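Local coordinates for muramidase (Sodiomyces alcalophilus, PDB 6ZM8), which probably cleaves the beta-1,4-glycosidic bonds of peptidoglycan, between N-acetylmuramic acid and N-acetylglucosamine, as a fungal lysozyme of glycoside hydrolase family 25, at residues Ile7-Pro12 against Ser43-Thr47; Phe16-Tyr20 against Gly48-Phe54; Arg25-Ile29 against Leu90-Leu94; Tyr28-Gly34 against Gly57-Gln63. All coordinates share one frame; numbering follows the deposited sequence. Where two conformers were deposited one is given.

Contact 1 (Ile7-Pro12 against Ser43-Thr47); sequences ISGWQP and SRQYT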
loop_
_atom_site.group_PDB
_atom_site.type_symbol
_atom_site.label_atom_id
_atom_site.label_comp_id
_atom_site.label_asym_id
_atom_site.label_seq_id
_atom_site.Cartn_x
_atom_site.Cartn_y
_atom_site.Cartn_z
ATOM N N ILE A 7 9.175 2.245 2.536
ATOM C CA ILE A 7 10.323 1.475 3.033
ATOM C C ILE A 7 9.843 0.119 3.548
ATOM O O ILE A 7 8.669 -0.100 3.871
ATOM C CB ILE A 7 11.073 2.242 4.142
ATOM C CG1 ILE A 7 10.144 2.538 5.337
ATOM C CG2 ILE A 7 11.731 3.503 3.589
ATOM C CD1 ILE A 7 10.770 3.428 6.394
ATOM N N SER A 8 10.825 -0.770 3.657
ATOM C CA SER A 8 10.637 -2.109 4.212
ATOM C C SER A 8 11.882 -2.472 4.998
ATOM O O SER A 8 12.791 -1.649 5.197
ATOM C CB SER A 8 10.388 -3.127 3.114
ATOM O OG SER A 8 11.582 -3.347 2.383
ATOM N N GLY A 9 11.973 -3.733 5.418
ATOM C CA GLY A 9 13.188 -4.211 6.079
ATOM C C GLY A 9 14.378 -4.254 5.149
ATOM O O GLY A 9 15.502 -4.534 5.642
ATOM N N TRP A 10 14.240 -4.019 3.866
ATOM C CA TRP A 10 15.380 -3.892 2.967
ATOM C C TRP A 10 16.232 -2.668 3.309
ATOM O O TRP A 10 17.408 -2.666 2.986
ATOM C CB TRP A 10 14.867 -3.809 1.515
ATOM C CG TRP A 10 15.862 -4.071 0.456
ATOM C CD1 TRP A 10 16.485 -3.131 -0.318
ATOM C CD2 TRP A 10 16.363 -5.332 0.036
ATOM N NE1 TRP A 10 17.364 -3.725 -1.177
ATOM C CE2 TRP A 10 17.320 -5.078 -0.971
ATOM C CE3 TRP A 10 16.144 -6.645 0.427
ATOM C CZ2 TRP A 10 18.024 -6.084 -1.601
ATOM C CZ3 TRP A 10 16.837 -7.661 -0.226
ATOM C CH2 TRP A 10 17.750 -7.370 -1.231
ATOM N N GLN A 11 15.621 -1.627 3.895
ATOM C CA GLN A 11 16.310 -0.364 4.192
ATOM C C GLN A 11 16.834 -0.400 5.607
ATOM O O GLN A 11 16.045 -0.317 6.545
ATOM C CB GLN A 11 15.351 0.825 4.057
ATOM C CG GLN A 11 15.112 1.269 2.629
ATOM C CD GLN A 11 14.359 0.302 1.792
ATOM O OE1 GLN A 11 13.227 -0.044 2.088
ATOM N NE2 GLN A 11 15.013 -0.071 0.685
ATOM N N PRO A 12 18.154 -0.378 5.831
ATOM C CA PRO A 12 18.683 -0.398 7.180
ATOM C C PRO A 12 18.388 0.890 7.904
ATOM O O PRO A 12 18.350 0.851 9.110
ATOM C CB PRO A 12 20.211 -0.576 6.997
ATOM C CG PRO A 12 20.482 -0.060 5.603
ATOM C CD PRO A 12 19.245 -0.430 4.831
ATOM N N SER A 43 8.517 -1.885 13.498
ATOM C CA SER A 43 8.291 -1.073 14.695
ATOM C C SER A 43 9.250 0.128 14.749
ATOM O O SER A 43 8.792 1.266 15.047
ATOM C CB SER A 43 8.441 -1.910 15.928
ATOM O OG SER A 43 7.469 -2.928 15.945
ATOM N N ARG A 44 10.533 -0.060 14.444
ATOM C CA ARG A 44 11.482 1.066 14.441
ATOM C C ARG A 44 11.012 2.106 13.437
ATOM O O ARG A 44 11.077 3.310 13.696
ATOM C CB ARG A 44 12.895 0.589 14.125
ATOM C CG ARG A 44 13.884 1.625 13.625
ATOM C CD ARG A 44 15.206 1.018 13.201
ATOM N NE ARG A 44 15.215 0.121 12.051
ATOM C CZ ARG A 44 15.190 0.504 10.749
ATOM N NH1 ARG A 44 15.251 -0.449 9.840
ATOM N NH2 ARG A 44 15.105 1.782 10.381
ATOM N N GLN A 45 10.598 1.650 12.266
ATOM C CA GLN A 45 10.233 2.581 11.191
ATOM C C GLN A 45 8.951 3.334 11.520
ATOM O O GLN A 45 8.883 4.552 11.339
ATOM C CB GLN A 45 10.120 1.792 9.883
ATOM C CG GLN A 45 11.474 1.284 9.381
ATOM C CD GLN A 45 11.368 0.305 8.236
ATOM O OE1 GLN A 45 10.389 -0.437 8.124
ATOM N NE2 GLN A 45 12.403 0.253 7.415
ATOM N N TYR A 46 7.940 2.611 11.981
ATOM C CA TYR A 46 6.628 3.238 12.250
ATOM C C TYR A 46 6.757 4.208 13.410
ATOM O O TYR A 46 6.182 5.317 13.383
ATOM C CB TYR A 46 5.603 2.137 12.500
ATOM C CG TYR A 46 4.145 2.531 12.312
ATOM C CD1 TYR A 46 3.403 3.073 13.321
ATOM C CD2 TYR A 46 3.506 2.279 11.110
ATOM C CE1 TYR A 46 2.038 3.288 13.187
ATOM C CE2 TYR A 46 2.154 2.495 10.948
ATOM C CZ TYR A 46 1.408 2.960 11.999
ATOM O OH TYR A 46 0.030 3.117 11.898
ATOM N N THR A 47 7.515 3.843 14.443
ATOM C CA THR A 47 7.789 4.758 15.561
ATOM C C THR A 47 8.559 5.989 15.102
ATOM O O THR A 47 8.195 7.108 15.493
ATOM C CB THR A 47 8.508 4.012 16.675
ATOM O OG1 THR A 47 7.723 2.932 17.152
ATOM C CG2 THR A 47 8.884 4.890 17.818
HETATM O O HOH W 1 14.773 1.980 7.654
#
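Arg44 and Gln45, near the start of helix 42-51, hold the loop that follows strand 2-7 through a largely polar contact with its backbone carbonyls, backed by an apolar touch on Ile7. Gln45 NE2 donates to Ser8 O at 2.9 Å with an N-H...O angle of 169°. The acceptor lies in the Gln45 amide plane, yet the donor stands above the Ser8 carbonyl plane, 62° out of it. Gln11 N reaches the same oxygen from the other face, closing the type I turn Ser8-Gln11. A water 2.9 Å from Gln45 NE2 accepts from it and from Arg44 NH2, and donates to Gln11 O; Arg44 NH1 adds a weak 3.4 Å bond to Gln11 O. The arginine chain bends at chi3 (65°), and its guanidinium ends up layered between Pro12 O on one face and Gln45 CG on the other. Ile7 and Gln45 come from opposite directions and overlap, Ile7 CD1 lying along the glutamine chain, 3.7 Å from Gln45 CD. With an alanine here instead of Gln45, Ser8 O would probably lose its second donor and the water one of its three partners, leaving the turn less firmly tied to the helix. Inside the loop, Ser8 N donates to Gln11 OE1 at 3.0 Å, and Trp10 N donates to Ser8 OG in an ST turn. Such a helix-to-loop tie, beyond the C-terminal end of a parallel strand, fits the beta/alpha barrel of the GH25 lysozymes.

Contact 2 (Phe16-Tyr20 against Gly48-Phe54); sequences FARAY and GATQNGF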
loop_
_atom_site.group_PDB
_atom_site.type_symbol
_atom_site.label_atom_id
_atom_site.label_comp_id
_atom_site.label_asym_id
_atom_site.label_seq_id
_atom_site.Cartn_x
_atom_site.Cartn_y
_atom_site.Cartn_z
ATOM N N PHE A 16 14.046 10.083 9.879
ATOM C CA PHE A 16 12.765 10.731 9.540
ATOM C C PHE A 16 12.795 12.251 9.723
ATOM O O PHE A 16 12.062 12.947 9.055
ATOM C CB PHE A 16 11.605 10.105 10.314
ATOM C CG PHE A 16 11.294 8.708 9.859
ATOM C CD1 PHE A 16 10.435 8.502 8.779
ATOM C CD2 PHE A 16 11.865 7.600 10.478
ATOM C CE1 PHE A 16 10.156 7.177 8.385
ATOM C CE2 PHE A 16 11.577 6.303 10.106
ATOM C CZ PHE A 16 10.720 6.106 9.076
ATOM N N ALA A 17 13.658 12.759 10.621
ATOM C CA ALA A 17 13.815 14.217 10.689
ATOM C C ALA A 17 14.375 14.736 9.352
ATOM O O ALA A 17 13.896 15.768 8.821
ATOM C CB ALA A 17 14.720 14.592 11.844
ATOM N N ARG A 18 15.371 14.044 8.817
ATOM C CA ARG A 18 15.934 14.410 7.521
ATOM C C ARG A 18 14.874 14.298 6.411
ATOM O O ARG A 18 14.779 15.150 5.526
ATOM C CB ARG A 18 17.153 13.533 7.204
ATOM C CG ARG A 18 17.718 13.682 5.800
ATOM C CD ARG A 18 18.903 12.734 5.581
ATOM N NE ARG A 18 19.161 12.578 4.141
ATOM C CZ ARG A 18 20.057 11.773 3.586
ATOM N NH1 ARG A 18 20.144 11.699 2.262
ATOM N NH2 ARG A 18 20.808 11.010 4.366
ATOM N N ALA A 19 14.073 13.224 6.456
ATOM C CA ALA A 19 13.018 13.060 5.454
ATOM C C ALA A 19 12.012 14.206 5.535
ATOM O O ALA A 19 11.569 14.723 4.490
ATOM C CB ALA A 19 12.354 11.722 5.633
ATOM N N TYR A 20 11.622 14.606 6.746
ATOM C CA TYR A 20 10.662 15.707 6.856
ATOM C C TYR A 20 11.311 16.997 6.301
ATOM O O TYR A 20 10.645 17.789 5.591
ATOM C CB TYR A 20 10.229 15.878 8.325
ATOM C CG TYR A 20 9.018 16.778 8.452
ATOM C CD1 TYR A 20 9.152 18.149 8.555
ATOM C CD2 TYR A 20 7.763 16.237 8.473
ATOM C CE1 TYR A 20 8.063 18.969 8.615
ATOM C CE2 TYR A 20 6.652 17.049 8.570
ATOM C CZ TYR A 20 6.799 18.416 8.626
ATOM O OH TYR A 20 5.710 19.243 8.705
ATOM N N GLY A 48 9.595 5.801 14.297
ATOM C CA GLY A 48 10.360 6.955 13.816
ATOM C C GLY A 48 9.492 7.907 13.003
ATOM O O GLY A 48 9.577 9.130 13.115
ATOM N N ALA A 49 8.624 7.332 12.163
ATOM C CA ALA A 49 7.710 8.181 11.381
ATOM C C ALA A 49 6.813 8.988 12.318
ATOM O O ALA A 49 6.609 10.194 12.150
ATOM C CB ALA A 49 6.896 7.298 10.451
ATOM N N THR A 50 6.230 8.297 13.302
ATOM C CA THR A 50 5.305 8.934 14.234
ATOM C C THR A 50 5.985 10.123 14.931
ATOM O O THR A 50 5.411 11.202 15.057
ATOM C CB THR A 50 4.798 7.934 15.262
ATOM O OG1 THR A 50 4.197 6.813 14.598
ATOM C CG2 THR A 50 3.755 8.554 16.176
ATOM N N GLN A 51 7.196 9.888 15.431
ATOM C CA GLN A 51 7.915 10.852 16.268
ATOM C C GLN A 51 8.409 12.056 15.479
ATOM O O GLN A 51 8.863 13.025 16.086
ATOM C CB GLN A 51 9.090 10.159 16.954
ATOM C CG GLN A 51 8.627 9.160 17.987
ATOM C CD GLN A 51 9.857 8.427 18.497
ATOM O OE1 GLN A 51 10.928 8.407 17.876
ATOM N NE2 GLN A 51 9.708 7.753 19.613
ATOM N N ASN A 52 8.395 11.992 14.167
ATOM C CA ASN A 52 8.964 13.042 13.306
ATOM C C ASN A 52 7.924 13.656 12.384
ATOM O O ASN A 52 8.252 14.269 11.372
ATOM C CB ASN A 52 10.171 12.507 12.557
ATOM C CG ASN A 52 11.332 12.282 13.481
ATOM O OD1 ASN A 52 12.000 13.238 13.867
ATOM N ND2 ASN A 52 11.534 11.057 13.937
ATOM N N GLY A 53 6.662 13.597 12.794
ATOM C CA GLY A 53 5.620 14.394 12.154
ATOM C C GLY A 53 5.054 13.797 10.882
ATOM O O GLY A 53 4.333 14.509 10.178
ATOM N N PHE A 54 5.335 12.547 10.585
ATOM C CA PHE A 54 4.773 11.918 9.392
ATOM C C PHE A 54 3.339 11.444 9.594
ATOM O O PHE A 54 2.936 10.965 10.639
ATOM C CB PHE A 54 5.624 10.715 8.974
ATOM C CG PHE A 54 6.787 11.140 8.139
ATOM C CD1 PHE A 54 7.943 11.655 8.707
ATOM C CD2 PHE A 54 6.695 11.143 6.751
ATOM C CE1 PHE A 54 8.951 12.197 7.911
ATOM C CE2 PHE A 54 7.695 11.685 5.964
ATOM C CZ PHE A 54 8.818 12.223 6.552
#
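Phe16 leans from helix 16-22 onto the end of helix 42-51, and its CB starts the contact 3.6 Å from Asn52 CB. With CG anti to its own carbonyl carbon (chi1 -70°), the ring is carried over the Gly48-Ala49 peptide. Ring atom CD2 lies 3.5 Å from Gly48 C, and Ala49 N sits beneath the ring centre, 3.6 Å from the plane. Tight approach here depends on glycine: a CB on Gly48 would fall only 2.7 Å from Phe16 CD2. On the same face, CE1 meets Ala49 CB, a CH-pi contact with the methyl 4.2 Å from the ring centroid. CD1 turns the ring edge to the face of Phe54 in a T-shaped pair, planes 69° apart and centroids separated by 5.7 Å. At the tip, CZ comes 3.3 Å from Gln45 O. A serine in place of Phe16 is likely to open a gap over the Gly48-Ala49 peptide and strip the Phe54 face of its edge-on partner. Phe54 also presents its own edge to Phe16 O, while its CZ touches Ala19 CB and its CE1 touches Tyr20 CB. The helix terminus behind these rings is held by its own bonds: Asn52 ND2 donates to Gly48 O at 2.9 Å, and Ala49 O accepts from Asn52 N and Phe54 N on opposite faces. Helices 16-22 and 42-51 thus lie beside each other outside the sheet, with Phe16 resting on Phe5 and Ile7 of strand 2-7, and Ala49 and Phe54 on Val27 of strand 26-33.

Contact 3 (Arg25-Ile29 against Leu90-Leu94); sequences RFVYI and LPGAL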
loop_
_atom_site.group_PDB
_atom_site.type_symbol
_atom_site.label_atom_id
_atom_site.label_comp_id
_atom_site.label_asym_id
_atom_site.label_seq_id
_atom_site.Cartn_x
_atom_site.Cartn_y
_atom_site.Cartn_z
ATOM N N ARG A 25 6.096 14.024 3.450
ATOM C CA ARG A 25 5.044 14.195 4.441
ATOM C C ARG A 25 4.313 12.902 4.800
ATOM O O ARG A 25 3.594 12.875 5.803
ATOM C CB ARG A 25 4.038 15.266 4.003
ATOM C CG ARG A 25 4.666 16.663 3.908
ATOM C CD ARG A 25 4.950 17.252 5.287
ATOM N NE ARG A 25 5.578 18.576 5.224
ATOM C CZ ARG A 25 6.878 18.808 5.244
ATOM N NH1 ARG A 25 7.757 17.816 5.217
ATOM N NH2 ARG A 25 7.297 20.064 5.283
ATOM N N PHE A 26 4.476 11.859 3.987
ATOM C CA PHE A 26 3.858 10.575 4.310
ATOM C C PHE A 26 4.849 9.463 3.972
ATOM O O PHE A 26 5.739 9.620 3.142
ATOM C CB PHE A 26 2.516 10.379 3.580
ATOM C CG PHE A 26 2.652 10.248 2.082
ATOM C CD1 PHE A 26 2.846 8.999 1.492
ATOM C CD2 PHE A 26 2.649 11.389 1.263
ATOM C CE1 PHE A 26 3.037 8.892 0.119
ATOM C CE2 PHE A 26 2.845 11.275 -0.099
ATOM C CZ PHE A 26 3.030 10.042 -0.674
ATOM N N VAL A 27 4.607 8.325 4.626
ATOM C CA VAL A 27 5.433 7.135 4.394
ATOM C C VAL A 27 4.542 5.901 4.569
ATOM O O VAL A 27 3.753 5.830 5.497
ATOM C CB VAL A 27 6.665 7.129 5.311
ATOM C CG1 VAL A 27 6.289 7.085 6.790
ATOM C CG2 VAL A 27 7.630 5.987 4.952
ATOM N N TYR A 28 4.747 4.930 3.678
ATOM C CA TYR A 28 4.210 3.575 3.830
ATOM C C TYR A 28 5.345 2.631 4.205
ATOM O O TYR A 28 6.449 2.719 3.674
ATOM C CB TYR A 28 3.505 3.081 2.550
ATOM C CG TYR A 28 2.018 3.328 2.523
ATOM C CD1 TYR A 28 1.177 2.581 3.329
ATOM C CD2 TYR A 28 1.450 4.284 1.690
ATOM C CE1 TYR A 28 -0.208 2.766 3.317
ATOM C CE2 TYR A 28 0.061 4.478 1.659
ATOM C CZ TYR A 28 -0.759 3.717 2.481
ATOM O OH TYR A 28 -2.108 3.967 2.427
ATOM N N ILE A 29 5.027 1.699 5.108
ATOM C CA ILE A 29 6.036 0.859 5.756
ATOM C C ILE A 29 5.567 -0.587 5.685
ATOM O O ILE A 29 4.449 -0.908 6.092
ATOM C CB ILE A 29 6.222 1.290 7.221
ATOM C CG1 ILE A 29 6.658 2.757 7.293
ATOM C CG2 ILE A 29 7.230 0.387 7.922
ATOM C CD1 ILE A 29 6.570 3.356 8.690
ATOM N N LEU A 90 -2.682 6.399 7.694
ATOM C CA LEU A 90 -3.278 6.050 6.420
ATOM C C LEU A 90 -3.951 4.682 6.526
ATOM O O LEU A 90 -3.513 3.811 7.295
ATOM C CB LEU A 90 -2.189 5.991 5.336
ATOM C CG LEU A 90 -1.553 7.358 5.036
ATOM C CD1 LEU A 90 -0.321 7.193 4.161
ATOM C CD2 LEU A 90 -2.546 8.308 4.414
ATOM N N PRO A 91 -4.985 4.433 5.718
ATOM C CA PRO A 91 -5.492 3.074 5.612
ATOM C C PRO A 91 -4.365 2.162 5.118
ATOM O O PRO A 91 -3.533 2.552 4.301
ATOM C CB PRO A 91 -6.620 3.191 4.588
ATOM C CG PRO A 91 -6.182 4.383 3.725
ATOM C CD PRO A 91 -5.561 5.345 4.698
ATOM N N GLY A 92 -4.365 0.921 5.604
ATOM C CA GLY A 92 -3.365 -0.031 5.156
ATOM C C GLY A 92 -3.484 -0.270 3.648
ATOM O O GLY A 92 -4.574 -0.160 3.056
ATOM N N ALA A 93 -2.352 -0.653 3.057
ATOM C CA ALA A 93 -2.294 -0.946 1.634
ATOM C C ALA A 93 -2.043 -2.426 1.388
ATOM O O ALA A 93 -1.192 -3.071 2.030
ATOM C CB ALA A 93 -1.193 -0.142 0.953
ATOM N N LEU A 94 -2.783 -2.959 0.404
ATOM C CA LEU A 94 -2.598 -4.301 -0.126
ATOM C C LEU A 94 -1.634 -4.194 -1.317
ATOM O O LEU A 94 -1.995 -3.622 -2.350
ATOM C CB LEU A 94 -3.937 -4.859 -0.582
ATOM C CG LEU A 94 -3.857 -6.237 -1.241
ATOM C CD1 LEU A 94 -3.363 -7.303 -0.265
ATOM C CD2 LEU A 94 -5.210 -6.622 -1.807
#
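Tyr28 OH reaches from strand 26-33 to donate to Pro91 O, just ahead of strand 93-95, and this is the one hydrogen bond between the segments. The 2.7 Å separation and a C=O...O angle of 165° put the hydroxyl almost on the carbonyl axis, and the acceptor lies in the plane of the phenol ring at its edge. The ring is therefore tied at its far end as well as at CB. Its first torsion, chi1 -94°, lies about 30° from a staggered value.

Strands 26-33 and 93-95 are not direct neighbours: strand 55-61 runs between them, parallel to both, in the sheet of a TIM-barrel-like fold, and the tyrosine spans that gap across the buried interior.

The remaining interactions are apolar. Leu90 CD1 sits over one face of the Tyr28 ring, 4.1 Å from its centroid and 28° off the normal, a CH-pi contact whose nearest ring atom is CE2 at 3.7 Å. The leucine crosses the tyrosine at a slant, and its CB also approaches Tyr28 OH, at 3.5 Å. Ala93 CB meets the other ortho carbon of the phenol, CE1, at 3.9 Å. Farther back along the strand, Leu90 CD1 brushes Phe26 CB at 4.3 Å. Trp158 stacks on the Tyr28 ring, Phe178 meets that of Phe26, and Val133 of strand 133-136 touches Tyr28, Pro91 and Ala93.

Contact 4 (Tyr28-Gly34 against Gly57-Gln63); sequences YIKATEG and GAYHFAQ
Tyr59 O is gripped by two successive amides of the other strand: Ala31 N donates at 2.9 Å, in the carbonyl plane, and Thr32 N adds a weak bond at 3.5 Å. This doubled donation marks a beta bulge in an otherwise regular parallel pair, since Lys30 lies beside Tyr59 but Thr32 beside His60. Beyond it, Thr32 OG1 and His60 ND1 share a hydrogen bond of 2.7 Å, in the imidazole plane, while His60 NE2 bonds to Gln72. Gly34 O, 3.2 Å from His60 CE1 at the same ring edge, is buried without a polar partner. Glu33 engages both carboxylate oxygens: OE1 forms a salt bridge with Lys30 NZ at 2.9 Å, and OE2 accepts from Gln63 NE2 at 2.8 Å, on its anti side. The Glu33 and Phe61 side chains lie side by side, pointing the same way, with carboxylate and ring planes 43° apart. Lys30 CB lies over one face of the Tyr59 ring, 3.8 Å from the centroid; with chi1 at 71°, Tyr59 CG sits between its own N and carbonyl carbon, which folds the ring over the lysine backbone. Tyr28 packs directly against Gly57: a CB there would fall 2.7 Å from Tyr28 CE1. The axes of segments 28-33 and 57-61 cross at -46°. Strand 2-7 flanks the pair beside 26-33 and strand 93-95 beside 55-61, while Phe42 of helix 42-51 and Phe76 of helix 69-78 pack on Ala31 and Ala58.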
loop_
_atom_site.group_PDB
_atom_site.type_symbol
_atom_site.label_atom_id
_atom_site.label_comp_id
_atom_site.label_asym_id
_atom_site.label_seq_id
_atom_site.Cartn_x
_atom_site.Cartn_y
_atom_site.Cartn_z
ATOM N N TYR A 28 4.747 4.930 3.678
ATOM C CA TYR A 28 4.210 3.575 3.830
ATOM C C TYR A 28 5.345 2.631 4.205
ATOM O O TYR A 28 6.449 2.719 3.674
ATOM C CB TYR A 28 3.505 3.081 2.550
ATOM C CG TYR A 28 2.018 3.328 2.523
ATOM C CD1 TYR A 28 1.177 2.581 3.329
ATOM C CD2 TYR A 28 1.450 4.284 1.690
ATOM C CE1 TYR A 28 -0.208 2.766 3.317
ATOM C CE2 TYR A 28 0.061 4.478 1.659
ATOM C CZ TYR A 28 -0.759 3.717 2.481
ATOM O OH TYR A 28 -2.108 3.967 2.427
ATOM N N ILE A 29 5.027 1.699 5.108
ATOM C CA ILE A 29 6.036 0.859 5.756
ATOM C C ILE A 29 5.567 -0.587 5.685
ATOM O O ILE A 29 4.449 -0.908 6.092
ATOM C CB ILE A 29 6.222 1.290 7.221
ATOM C CG1 ILE A 29 6.658 2.757 7.293
ATOM C CG2 ILE A 29 7.230 0.387 7.922
ATOM C CD1 ILE A 29 6.570 3.356 8.690
ATOM N N LYS A 30 6.428 -1.493 5.204
ATOM C CA LYS A 30 6.009 -2.888 5.116
ATOM C C LYS A 30 5.779 -3.455 6.506
ATOM O O LYS A 30 6.664 -3.382 7.386
ATOM C CB LYS A 30 7.060 -3.741 4.427
ATOM C CG LYS A 30 6.581 -5.184 4.203
ATOM C CD LYS A 30 7.513 -5.986 3.330
ATOM C CE LYS A 30 7.046 -7.430 3.197
ATOM N NZ LYS A 30 7.922 -8.182 2.296
ATOM N N ALA A 31 4.613 -4.079 6.708
ATOM C CA ALA A 31 4.301 -4.766 7.957
ATOM C C ALA A 31 4.410 -6.267 7.783
ATOM O O ALA A 31 5.100 -6.929 8.618
ATOM C CB ALA A 31 2.929 -4.392 8.482
ATOM N N THR A 32 3.658 -6.852 6.858
ATOM C CA THR A 32 3.434 -8.281 6.806
ATOM C C THR A 32 3.515 -8.804 5.388
ATOM O O THR A 32 3.394 -8.052 4.400
ATOM C CB THR A 32 2.065 -8.650 7.433
ATOM O OG1 THR A 32 1.059 -7.801 6.864
ATOM C CG2 THR A 32 2.050 -8.464 8.934
ATOM N N GLU A 33 3.652 -10.131 5.295
ATOM C CA GLU A 33 3.564 -10.853 4.037
ATOM C C GLU A 33 2.972 -12.225 4.333
ATOM O O GLU A 33 3.358 -12.878 5.324
ATOM C CB GLU A 33 4.944 -10.976 3.371
ATOM C CG GLU A 33 4.949 -11.847 2.124
ATOM C CD GLU A 33 6.245 -11.786 1.346
ATOM O OE1 GLU A 33 7.055 -10.815 1.547
ATOM O OE2 GLU A 33 6.410 -12.725 0.525
ATOM N N GLY A 34 2.021 -12.659 3.512
ATOM C CA GLY A 34 1.395 -13.928 3.797
ATOM C C GLY A 34 0.744 -13.950 5.174
ATOM O O GLY A 34 0.153 -12.988 5.600
ATOM N N GLY A 57 1.386 4.855 7.045
ATOM C CA GLY A 57 0.587 3.657 6.957
ATOM C C GLY A 57 1.480 2.441 6.793
ATOM O O GLY A 57 2.693 2.556 6.594
ATOM N N ALA A 58 0.826 1.287 6.832
ATOM C CA ALA A 58 1.476 0.005 6.675
ATOM C C ALA A 58 1.032 -0.650 5.381
ATOM O O ALA A 58 -0.073 -0.357 4.876
ATOM C CB ALA A 58 1.102 -0.898 7.838
ATOM N N TYR A 59 1.832 -1.595 4.871
ATOM C CA TYR A 59 1.396 -2.397 3.729
ATOM C C TYR A 59 1.666 -3.873 3.954
ATOM O O TYR A 59 2.532 -4.291 4.771
ATOM C CB TYR A 59 1.944 -1.885 2.388
ATOM C CG TYR A 59 3.412 -2.079 2.113
ATOM C CD1 TYR A 59 3.895 -3.240 1.535
ATOM C CD2 TYR A 59 4.329 -1.049 2.364
ATOM C CE1 TYR A 59 5.235 -3.385 1.184
ATOM C CE2 TYR A 59 5.679 -1.172 2.028
ATOM C CZ TYR A 59 6.119 -2.354 1.426
ATOM O OH TYR A 59 7.445 -2.493 1.083
ATOM N N HIS A 60 0.890 -4.672 3.216
ATOM C CA HIS A 60 0.912 -6.136 3.275
ATOM C C HIS A 60 1.255 -6.671 1.902
ATOM O O HIS A 60 0.586 -6.328 0.907
ATOM C CB HIS A 60 -0.517 -6.630 3.617
ATOM C CG HIS A 60 -0.598 -8.124 3.598
ATOM N ND1 HIS A 60 -0.080 -8.880 4.648
ATOM C CD2 HIS A 60 -1.067 -8.955 2.630
ATOM C CE1 HIS A 60 -0.277 -10.140 4.308
ATOM N NE2 HIS A 60 -0.840 -10.232 3.082
ATOM N N PHE A 61 2.262 -7.551 1.808
ATOM C CA PHE A 61 2.573 -8.211 0.543
ATOM C C PHE A 61 1.705 -9.463 0.398
ATOM O O PHE A 61 1.859 -10.454 1.143
ATOM C CB PHE A 61 4.064 -8.536 0.422
ATOM C CG PHE A 61 4.419 -8.978 -0.983
ATOM C CD1 PHE A 61 4.193 -10.270 -1.440
ATOM C CD2 PHE A 61 4.881 -8.051 -1.884
ATOM C CE1 PHE A 61 4.438 -10.620 -2.768
ATOM C CE2 PHE A 61 5.150 -8.401 -3.193
ATOM C CZ PHE A 61 4.927 -9.682 -3.642
ATOM N N ALA A 62 0.772 -9.406 -0.553
ATOM C CA ALA A 62 -0.170 -10.484 -0.780
ATOM C C ALA A 62 0.530 -11.759 -1.283
ATOM O O ALA A 62 1.388 -11.703 -2.158
ATOM C CB ALA A 62 -1.169 -10.073 -1.832
ATOM N N GLN A 63 0.033 -12.888 -0.770
ATOM C CA GLN A 63 0.441 -14.219 -1.250
ATOM C C GLN A 63 -0.829 -15.000 -1.567
ATOM O O GLN A 63 -1.301 -15.787 -0.731
ATOM C CB GLN A 63 1.329 -14.919 -0.215
ATOM C CG GLN A 63 2.724 -14.316 -0.162
ATOM C CD GLN A 63 3.602 -14.675 -1.355
ATOM O OE1 GLN A 63 3.183 -15.423 -2.243
ATOM N NE2 GLN A 63 4.819 -14.135 -1.361
#

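Overall arrangement
Contacts 1 and 2 use successive parts of helix 42-51, their centres 12 Å apart, and Phe16 CZ lies 3.8 Å from Ile7 CD1 where they join. Contacts 3 and 4 share Tyr28 and Ile29, with centres 9 Å apart; Ala93 N probably donates to Ala58 O (2.9 Å), adding strand 93-95 to the pair. Contact 1 meets this sheet through Ile7 O and Lys30 N, 3.0 Å apart, whereas contacts 2 and 4 lie about 20 Å apart between centres. In TIM barrels the active site lies at the C-terminal strand ends, so the loop of contact 1 and the far end of contact 4 probably lie nearer to it than contact 2.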